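Local coordinates for protein aromatic-L-amino-acid decarboxylase (Catharanthus roseus, PDB 6EEW) that catalyses the pyridoxal-phosphate-dependent decarboxylation of L-tryptophan to tryptamine and of 5-hydroxy-L-tryptophan to serotonin, at residues A132-I146 against R374-V387. Sequence-based numbering, arbitrary orientation.
Sequences ATELEMIVMDWLAQI and RSLKLWLILRSYGV
Leu-135 and Val-139 pack against Trp-379 where two helices of the PLP-dependent decarboxylase domain cross at 45°. The helices come closest where the small Ser-375 meets Glu-136, with Ser-375 CB 3.4 Å from Glu-136 CA. The indole of Trp-379 lies between two aliphatic groups. On one face, Leu-135 CD1 makes a CH-pi contact, 3.6 Å from the centroid of the five-membered ring. On the opposite face lies Arg-383 CD, from the next turn of the same helix. Trp-379 CG is anti to the backbone N (chi1 -172°), which lays the indole against Leu-135. Trp-379 CB is 3.6 Å from Val-139 CG2. The other branch of Val-139, CG1, meets Leu-378. Trp-142 approaches with its six-membered ring, and the two indole planes are inclined at 49°. Trp-142 CH2 lies 3.7 Å from Trp-379 NE1. A leucine in place of Trp-379 would probably leave Leu-135 CD1 without its aromatic face and Trp-142 freer to shift. Arg-383 CG sits at the edge of the Trp-142 ring, in its plane. Both residues also bind the second subunit: Arg-383 forms salt bridges with Asp-80 and Glu-72 of that subunit, and Trp-142 NE1 hydrogen-bonds to Pro-64 O of that subunit. Trp-142 and Arg-383 thus belong both to this helix pair and to the dimer interface. Farther along, Leu-382 fits between Trp-142, Leu-143 and Ile-146. At the far end, Ile-146 CG1 is 3.8 Å from Val-387 CG2.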
# COMPACT_ATOMS: atom_id res chain seq x y z
N ALA A 132 -11.63 -13.01 -3.44
CA ALA A 132 -10.35 -12.30 -3.34
C ALA A 132 -9.41 -13.01 -2.38
O ALA A 132 -8.28 -13.36 -2.74
CB ALA A 132 -10.57 -10.86 -2.90
N THR A 133 -9.88 -13.30 -1.16
CA THR A 133 -9.04 -13.94 -0.16
C THR A 133 -8.63 -15.36 -0.56
O THR A 133 -7.47 -15.76 -0.39
CB THR A 133 -9.78 -13.95 1.18
OG1 THR A 133 -9.86 -12.62 1.69
CG2 THR A 133 -9.08 -14.85 2.16
N GLU A 134 -9.59 -16.15 -1.06
CA GLU A 134 -9.29 -17.53 -1.40
C GLU A 134 -8.29 -17.60 -2.55
O GLU A 134 -7.32 -18.38 -2.49
CB GLU A 134 -10.58 -18.27 -1.74
CG GLU A 134 -11.52 -18.39 -0.54
CD GLU A 134 -12.34 -19.67 -0.59
OE1 GLU A 134 -12.02 -20.54 -1.42
OE2 GLU A 134 -13.28 -19.82 0.22
N LEU A 135 -8.49 -16.79 -3.59
CA LEU A 135 -7.54 -16.79 -4.69
C LEU A 135 -6.17 -16.32 -4.22
O LEU A 135 -5.16 -16.77 -4.74
CB LEU A 135 -8.03 -15.89 -5.83
CG LEU A 135 -7.07 -15.87 -7.05
CD1 LEU A 135 -7.02 -17.23 -7.76
CD2 LEU A 135 -7.44 -14.78 -8.05
N GLU A 136 -6.12 -15.42 -3.23
CA GLU A 136 -4.81 -15.03 -2.74
C GLU A 136 -4.09 -16.19 -2.07
O GLU A 136 -2.90 -16.42 -2.29
CB GLU A 136 -4.93 -13.85 -1.78
CG GLU A 136 -3.59 -13.33 -1.28
CD GLU A 136 -3.64 -11.85 -0.92
OE1 GLU A 136 -4.56 -11.14 -1.41
OE2 GLU A 136 -2.74 -11.39 -0.17
N MET A 137 -4.81 -16.93 -1.23
CA MET A 137 -4.20 -18.11 -0.62
C MET A 137 -3.70 -19.08 -1.69
O MET A 137 -2.55 -19.57 -1.63
CB MET A 137 -5.21 -18.80 0.30
CG MET A 137 -5.71 -17.94 1.42
SD MET A 137 -7.08 -18.72 2.30
CE MET A 137 -6.26 -20.14 3.04
N ILE A 138 -4.53 -19.36 -2.70
CA ILE A 138 -4.15 -20.31 -3.74
C ILE A 138 -2.91 -19.82 -4.49
O ILE A 138 -1.98 -20.58 -4.76
CB ILE A 138 -5.31 -20.56 -4.70
CG1 ILE A 138 -6.48 -21.24 -3.99
CG2 ILE A 138 -4.87 -21.44 -5.81
CD1 ILE A 138 -7.76 -21.22 -4.80
N VAL A 139 -2.89 -18.53 -4.86
CA VAL A 139 -1.76 -18.00 -5.62
C VAL A 139 -0.49 -18.05 -4.80
O VAL A 139 0.60 -18.32 -5.32
CB VAL A 139 -2.06 -16.58 -6.12
CG1 VAL A 139 -0.74 -15.80 -6.35
CG2 VAL A 139 -2.91 -16.62 -7.37
N MET A 140 -0.59 -17.77 -3.50
CA MET A 140 0.61 -17.83 -2.67
C MET A 140 1.14 -19.25 -2.57
O MET A 140 2.35 -19.46 -2.57
CB MET A 140 0.33 -17.24 -1.29
CG MET A 140 0.22 -15.72 -1.30
SD MET A 140 1.75 -14.89 -1.80
CE MET A 140 2.74 -15.02 -0.33
N ASP A 141 0.25 -20.25 -2.53
CA ASP A 141 0.72 -21.63 -2.51
C ASP A 141 1.30 -22.05 -3.88
O ASP A 141 2.32 -22.76 -3.94
CB ASP A 141 -0.42 -22.56 -2.10
CG ASP A 141 -0.59 -22.66 -0.57
OD1 ASP A 141 0.08 -21.90 0.17
OD2 ASP A 141 -1.38 -23.51 -0.11
N TRP A 142 0.69 -21.60 -4.98
CA TRP A 142 1.28 -21.80 -6.30
C TRP A 142 2.71 -21.30 -6.35
O TRP A 142 3.64 -22.02 -6.73
CB TRP A 142 0.48 -21.05 -7.37
CG TRP A 142 -0.70 -21.76 -7.86
CD1 TRP A 142 -1.34 -22.78 -7.26
CD2 TRP A 142 -1.40 -21.48 -9.07
NE1 TRP A 142 -2.42 -23.17 -8.03
CE2 TRP A 142 -2.47 -22.39 -9.15
CE3 TRP A 142 -1.22 -20.56 -10.11
CZ2 TRP A 142 -3.36 -22.41 -10.22
CZ3 TRP A 142 -2.10 -20.57 -11.18
CH2 TRP A 142 -3.16 -21.50 -11.23
N LEU A 143 2.88 -20.03 -6.00
CA LEU A 143 4.19 -19.42 -6.09
C LEU A 143 5.17 -20.11 -5.16
O LEU A 143 6.32 -20.38 -5.54
CB LEU A 143 4.08 -17.94 -5.80
CG LEU A 143 4.97 -17.02 -6.61
CD1 LEU A 143 4.95 -17.44 -8.04
CD2 LEU A 143 4.40 -15.60 -6.47
N ALA A 144 4.72 -20.46 -3.95
CA ALA A 144 5.59 -21.16 -3.02
C ALA A 144 6.10 -22.45 -3.63
O ALA A 144 7.28 -22.81 -3.45
CB ALA A 144 4.83 -21.43 -1.72
N GLN A 145 5.23 -23.19 -4.33
CA GLN A 145 5.66 -24.43 -4.96
C GLN A 145 6.62 -24.18 -6.12
O GLN A 145 7.59 -24.93 -6.30
CB GLN A 145 4.45 -25.20 -5.48
CG GLN A 145 3.47 -25.65 -4.43
CD GLN A 145 2.22 -26.23 -5.06
OE1 GLN A 145 2.25 -27.35 -5.56
NE2 GLN A 145 1.14 -25.46 -5.08
N ILE A 146 6.37 -23.15 -6.93
CA ILE A 146 7.33 -22.85 -7.99
C ILE A 146 8.69 -22.57 -7.36
O ILE A 146 9.72 -23.05 -7.82
CB ILE A 146 6.85 -21.68 -8.87
CG1 ILE A 146 5.60 -22.07 -9.66
CG2 ILE A 146 7.91 -21.28 -9.86
CD1 ILE A 146 4.74 -20.87 -10.02
N ARG A 374 -5.59 -8.01 -4.70
CA ARG A 374 -4.19 -7.98 -5.11
C ARG A 374 -3.78 -9.23 -5.90
O ARG A 374 -2.91 -9.15 -6.78
CB ARG A 374 -3.29 -7.83 -3.88
CG ARG A 374 -3.39 -6.50 -3.13
CD ARG A 374 -2.57 -6.51 -1.82
NE ARG A 374 -2.69 -5.23 -1.12
CZ ARG A 374 -2.31 -5.01 0.14
NH1 ARG A 374 -1.79 -5.98 0.87
NH2 ARG A 374 -2.47 -3.80 0.67
N SER A 375 -4.37 -10.38 -5.60
CA SER A 375 -3.88 -11.64 -6.14
C SER A 375 -4.30 -11.88 -7.58
O SER A 375 -3.70 -12.72 -8.27
CB SER A 375 -4.38 -12.80 -5.27
OG SER A 375 -5.80 -12.88 -5.32
N LEU A 376 -5.31 -11.14 -8.05
CA LEU A 376 -5.87 -11.40 -9.38
C LEU A 376 -4.80 -11.28 -10.45
O LEU A 376 -4.67 -12.15 -11.32
CB LEU A 376 -7.00 -10.41 -9.67
CG LEU A 376 -7.75 -10.58 -10.99
CD1 LEU A 376 -8.58 -11.90 -11.00
CD2 LEU A 376 -8.61 -9.35 -11.29
N LYS A 377 -4.04 -10.19 -10.43
CA LYS A 377 -3.06 -9.99 -11.49
C LYS A 377 -1.95 -11.03 -11.42
O LYS A 377 -1.47 -11.47 -12.47
CB LYS A 377 -2.51 -8.56 -11.41
CG LYS A 377 -1.66 -8.26 -10.18
CD LYS A 377 -1.05 -6.87 -10.30
CE LYS A 377 -0.30 -6.44 -9.05
NZ LYS A 377 0.33 -5.07 -9.21
N LEU A 378 -1.56 -11.48 -10.22
CA LEU A 378 -0.57 -12.55 -10.14
C LEU A 378 -1.10 -13.84 -10.75
O LEU A 378 -0.40 -14.52 -11.52
CB LEU A 378 -0.16 -12.80 -8.69
CG LEU A 378 0.98 -12.01 -8.06
CD1 LEU A 378 1.40 -12.72 -6.78
CD2 LEU A 378 2.15 -11.85 -9.03
N TRP A 379 -2.32 -14.22 -10.37
CA TRP A 379 -2.98 -15.37 -10.98
C TRP A 379 -2.97 -15.27 -12.49
O TRP A 379 -2.64 -16.24 -13.18
CB TRP A 379 -4.41 -15.47 -10.46
CG TRP A 379 -5.17 -16.70 -10.84
CD1 TRP A 379 -4.77 -17.99 -10.67
CD2 TRP A 379 -6.49 -16.75 -11.39
NE1 TRP A 379 -5.76 -18.85 -11.12
CE2 TRP A 379 -6.83 -18.11 -11.56
CE3 TRP A 379 -7.43 -15.78 -11.78
CZ2 TRP A 379 -8.05 -18.52 -12.09
CZ3 TRP A 379 -8.64 -16.18 -12.30
CH2 TRP A 379 -8.94 -17.54 -12.45
N LEU A 380 -3.34 -14.10 -13.03
CA LEU A 380 -3.36 -13.96 -14.47
C LEU A 380 -1.96 -14.08 -15.05
O LEU A 380 -1.80 -14.65 -16.12
CB LEU A 380 -3.98 -12.63 -14.90
CG LEU A 380 -5.49 -12.65 -15.23
CD1 LEU A 380 -6.25 -13.20 -14.03
CD2 LEU A 380 -5.99 -11.26 -15.58
N ILE A 381 -0.94 -13.61 -14.34
CA ILE A 381 0.43 -13.75 -14.85
C ILE A 381 0.80 -15.23 -14.97
O ILE A 381 1.22 -15.72 -16.04
CB ILE A 381 1.41 -13.02 -13.93
CG1 ILE A 381 1.14 -11.51 -13.92
CG2 ILE A 381 2.86 -13.32 -14.32
CD1 ILE A 381 2.01 -10.76 -12.91
N LEU A 382 0.66 -15.95 -13.87
CA LEU A 382 0.99 -17.37 -13.85
C LEU A 382 0.21 -18.12 -14.92
O LEU A 382 0.79 -18.86 -15.73
CB LEU A 382 0.72 -17.93 -12.46
CG LEU A 382 1.66 -17.17 -11.52
CD1 LEU A 382 1.28 -17.41 -10.08
CD2 LEU A 382 3.09 -17.61 -11.78
N ARG A 383 -1.11 -17.94 -14.96
CA ARG A 383 -1.92 -18.68 -15.92
C ARG A 383 -1.63 -18.29 -17.36
O ARG A 383 -1.70 -19.14 -18.25
CB ARG A 383 -3.41 -18.49 -15.62
CG ARG A 383 -3.88 -19.24 -14.40
CD ARG A 383 -5.40 -19.37 -14.39
NE ARG A 383 -5.87 -20.21 -15.48
CZ ARG A 383 -7.16 -20.41 -15.77
NH1 ARG A 383 -8.13 -19.83 -15.07
NH2 ARG A 383 -7.48 -21.21 -16.76
N SER A 384 -1.29 -17.02 -17.62
CA SER A 384 -1.17 -16.56 -18.99
C SER A 384 0.18 -16.89 -19.60
O SER A 384 0.28 -17.01 -20.83
CB SER A 384 -1.43 -15.06 -19.05
OG SER A 384 -2.59 -14.71 -18.30
N TYR A 385 1.22 -17.04 -18.79
CA TYR A 385 2.55 -17.32 -19.31
C TYR A 385 3.08 -18.71 -18.98
O TYR A 385 3.76 -19.30 -19.83
CB TYR A 385 3.53 -16.24 -18.82
CG TYR A 385 3.06 -14.88 -19.28
CD1 TYR A 385 2.65 -14.69 -20.60
CD2 TYR A 385 2.99 -13.80 -18.41
CE1 TYR A 385 2.20 -13.45 -21.04
CE2 TYR A 385 2.54 -12.56 -18.85
CZ TYR A 385 2.15 -12.39 -20.16
OH TYR A 385 1.70 -11.15 -20.59
N GLY A 386 2.76 -19.27 -17.82
CA GLY A 386 3.33 -20.57 -17.51
C GLY A 386 4.70 -20.47 -16.88
O GLY A 386 5.48 -19.54 -17.16
N VAL A 387 5.00 -21.44 -16.02
CA VAL A 387 6.29 -21.50 -15.35
C VAL A 387 7.44 -21.50 -16.36
O VAL A 387 8.45 -20.82 -16.15
CB VAL A 387 6.35 -22.73 -14.44
CG1 VAL A 387 7.69 -22.81 -13.75
CG2 VAL A 387 5.21 -22.64 -13.43